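Local coordinates for protein isocitrate dehydrogenase [NAD] subunit 2 (Saccharomyces cerevisiae, PDB 3BLX) that catalyses the NAD-dependent oxidative decarboxylation of isocitrate to 2-oxoglutarate in the citric acid cycle, as one of two subunit types of an allosteric octamer, at residues K227-P232 and S251-G256. Sequence-based numbering, arbitrary orientation.
Sequences KVVTNP and SDLNSG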
ATOM      1  N   LYS B 227      18.594  14.006  44.394  1.00 28.20           N
ATOM      2  CA  LYS B 227      19.278  14.735  45.439  1.00 32.15           C
ATOM      3  C   LYS B 227      19.687  16.120  44.957  1.00 38.12           C
ATOM      4  O   LYS B 227      19.312  17.128  45.557  1.00 39.98           O
ATOM      5  CB  LYS B 227      20.503  13.968  45.930  1.00 44.68           C
ATOM      6  CG  LYS B 227      20.186  12.667  46.667  1.00 47.23           C
ATOM      7  CD  LYS B 227      21.468  12.138  47.326  1.00 70.30           C
ATOM      8  CE  LYS B 227      21.218  10.837  48.087  1.00 97.82           C
ATOM      9  NZ  LYS B 227      22.438  10.356  48.806  1.00 90.81           N
ATOM     10  N   VAL B 228      20.438  16.163  43.861  1.00 35.75           N
ATOM     11  CA  VAL B 228      20.940  17.417  43.316  1.00 24.37           C
ATOM     12  C   VAL B 228      19.852  18.448  43.092  1.00 32.53           C
ATOM     13  O   VAL B 228      20.085  19.626  43.278  1.00 38.49           O
ATOM     14  CB  VAL B 228      21.667  17.212  41.982  1.00 35.65           C
ATOM     15  CG1 VAL B 228      22.305  18.502  41.538  1.00 42.56           C
ATOM     16  CG2 VAL B 228      22.762  16.196  42.143  1.00 72.95           C
ATOM     17  N   VAL B 229      18.663  18.030  42.675  1.00 28.00           N
ATOM     18  CA  VAL B 229      17.613  19.007  42.437  1.00 27.90           C
ATOM     19  C   VAL B 229      16.935  19.490  43.718  1.00 43.47           C
ATOM     20  O   VAL B 229      16.516  20.658  43.803  1.00 35.99           O
ATOM     21  CB  VAL B 229      16.565  18.515  41.430  1.00 27.74           C
ATOM     22  CG1 VAL B 229      15.311  19.466  41.411  1.00 11.73           C
ATOM     23  CG2 VAL B 229      17.217  18.360  40.038  1.00 18.32           C
ATOM     24  N   THR B 230      16.825  18.609  44.713  1.00 36.40           N
ATOM     25  CA  THR B 230      16.214  19.034  45.969  1.00 50.87           C
ATOM     26  C   THR B 230      17.200  19.932  46.706  1.00 42.51           C
ATOM     27  O   THR B 230      16.808  20.900  47.319  1.00 47.21           O
ATOM     28  CB  THR B 230      15.678  17.859  46.878  1.00 41.29           C
ATOM     29  OG1 THR B 230      16.661  16.838  46.977  1.00 53.84           O
ATOM     30  CG2 THR B 230      14.377  17.239  46.311  1.00 38.45           C
ATOM     31  N   ASN B 231      18.488  19.633  46.596  1.00 36.21           N
ATOM     32  CA  ASN B 231      19.481  20.383  47.334  1.00 33.87           C
ATOM     33  C   ASN B 231      20.896  20.394  46.727  1.00 39.08           C
ATOM     34  O   ASN B 231      21.781  19.630  47.121  1.00 29.90           O
ATOM     35  CB  ASN B 231      19.533  19.899  48.773  1.00 33.32           C
ATOM     36  CG  ASN B 231      20.646  20.555  49.548  1.00 50.89           C
ATOM     37  OD1 ASN B 231      20.983  21.720  49.304  1.00 37.15           O
ATOM     38  ND2 ASN B 231      21.249  19.807  50.464  1.00 37.63           N
ATOM     39  N   PRO B 232      21.118  21.303  45.782  1.00 30.31           N
ATOM     40  CA  PRO B 232      22.358  21.346  45.015  1.00 27.93           C
ATOM     41  C   PRO B 232      23.597  21.469  45.885  1.00 41.33           C
ATOM     42  O   PRO B 232      24.664  20.985  45.497  1.00 33.99           O
ATOM     43  CB  PRO B 232      22.197  22.601  44.167  1.00 25.21           C
ATOM     44  CG  PRO B 232      20.708  22.823  44.070  1.00 25.59           C
ATOM     45  CD  PRO B 232      20.132  22.304  45.338  1.00 34.21           C
ATOM     46  N   SER B 251      25.109  17.359  32.672  1.00 37.21           N
ATOM     47  CA  SER B 251      25.726  18.669  32.629  1.00 31.22           C
ATOM     48  C   SER B 251      24.730  19.791  32.280  1.00 34.56           C
ATOM     49  O   SER B 251      24.850  20.916  32.783  1.00 42.59           O
ATOM     50  CB  SER B 251      26.944  18.673  31.715  1.00 35.37           C
ATOM     51  OG  SER B 251      26.554  18.430  30.390  1.00 48.06           O
ATOM     52  N   ASP B 252      23.734  19.483  31.454  1.00 39.85           N
ATOM     53  CA  ASP B 252      22.709  20.474  31.087  1.00 43.63           C
ATOM     54  C   ASP B 252      21.681  20.701  32.204  1.00 34.65           C
ATOM     55  O   ASP B 252      21.088  21.766  32.321  1.00 36.25           O
ATOM     56  CB  ASP B 252      22.003  20.080  29.777  1.00 48.74           C
ATOM     57  CG  ASP B 252      22.676  20.676  28.523  1.00 72.10           C
ATOM     58  OD1 ASP B 252      23.930  20.690  28.428  1.00 52.89           O
ATOM     59  OD2 ASP B 252      21.933  21.120  27.613  1.00 72.96           O
ATOM     60  N   LEU B 253      21.475  19.685  33.021  1.00 33.11           N
ATOM     61  CA  LEU B 253      20.652  19.802  34.208  1.00 31.39           C
ATOM     62  C   LEU B 253      21.369  20.631  35.289  1.00 28.43           C
ATOM     63  O   LEU B 253      20.758  21.420  35.980  1.00 23.55           O
ATOM     64  CB  LEU B 253      20.329  18.400  34.716  1.00 31.98           C
ATOM     65  CG  LEU B 253      19.454  18.195  35.929  1.00 26.83           C
ATOM     66  CD1 LEU B 253      18.745  16.869  35.833  1.00 40.07           C
ATOM     67  CD2 LEU B 253      20.303  18.235  37.145  1.00 34.33           C
ATOM     68  N   ASN B 254      22.672  20.450  35.419  1.00 25.40           N
ATOM     69  CA  ASN B 254      23.466  21.263  36.329  1.00 37.58           C
ATOM     70  C   ASN B 254      23.406  22.750  35.965  1.00 37.21           C
ATOM     71  O   ASN B 254      23.250  23.614  36.820  1.00 45.61           O
ATOM     72  CB  ASN B 254      24.922  20.752  36.399  1.00 28.35           C
ATOM     73  CG  ASN B 254      25.034  19.381  37.073  1.00 32.43           C
ATOM     74  OD1 ASN B 254      24.067  18.885  37.671  1.00 29.64           O
ATOM     75  ND2 ASN B 254      26.215  18.767  36.985  1.00 25.67           N
ATOM     76  N   SER B 255      23.518  23.044  34.683  1.00 37.60           N
ATOM     77  CA  SER B 255      23.467  24.420  34.222  1.00 42.47           C
ATOM     78  C   SER B 255      22.076  25.020  34.420  1.00 39.47           C
ATOM     79  O   SER B 255      21.924  26.233  34.567  1.00 38.15           O
ATOM     80  CB  SER B 255      23.924  24.520  32.760  1.00 29.45           C
ATOM     81  OG  SER B 255      25.316  24.250  32.662  1.00 38.02           O
ATOM     82  N   GLY B 256      21.059  24.170  34.423  1.00 40.53           N
ATOM     83  CA  GLY B 256      19.703  24.609  34.722  1.00 26.82           C
ATOM     84  C   GLY B 256      19.567  24.958  36.200  1.00 42.98           C
ATOM     85  O   GLY B 256      18.748  25.798  36.580  1.00 34.72           O
TER
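V228 and N254 mark the nearest approach of the two helical backbones, with V228 CA and N254 CA 8.4 Å apart. The last turn of helix 221-230 faces the middle of helix 244-258 there, and the contact is made by side chains. V229 and L253 meet through methyl groups. V229 CG2 lies 4.2 Å from L253 CD2. L253 points toward the other helix, and its CG is anti to the backbone N (chi1 -179°). This carries the end of L253 toward the valine, and chi2 (152°) turns CD2 to it. V228 also points across, and its CG1 approaches the amide of N254. CG1 is 4.3 Å from N254 OD1. The CB of N254 does not point at the other helix, but its amide end comes nearer. This is loose van der Waals packing of a methyl on an amide oxygen. The small joint surface, 99 Å², fits such light contact.

In this enzyme family, two helices from each subunit form a four-helix bundle at the dimer interface. The present pair is consistent with one half of it. V229 packs on A249 of the subunit 1 chain, and L253 packs on I246 of that chain. V228 and N254 both touch L131 of strand 130-136, so the sheet also packs against this pair.

The helix of residues 221-230 ends here. N231 N donates a hydrogen bond to K227 O (2.8 Å), and N231 then leaves helical geometry. Helix 244-258 runs on. It also carries D252, probably a magnesium ligand, which forms a salt bridge with R114, a probable substrate-binding residue.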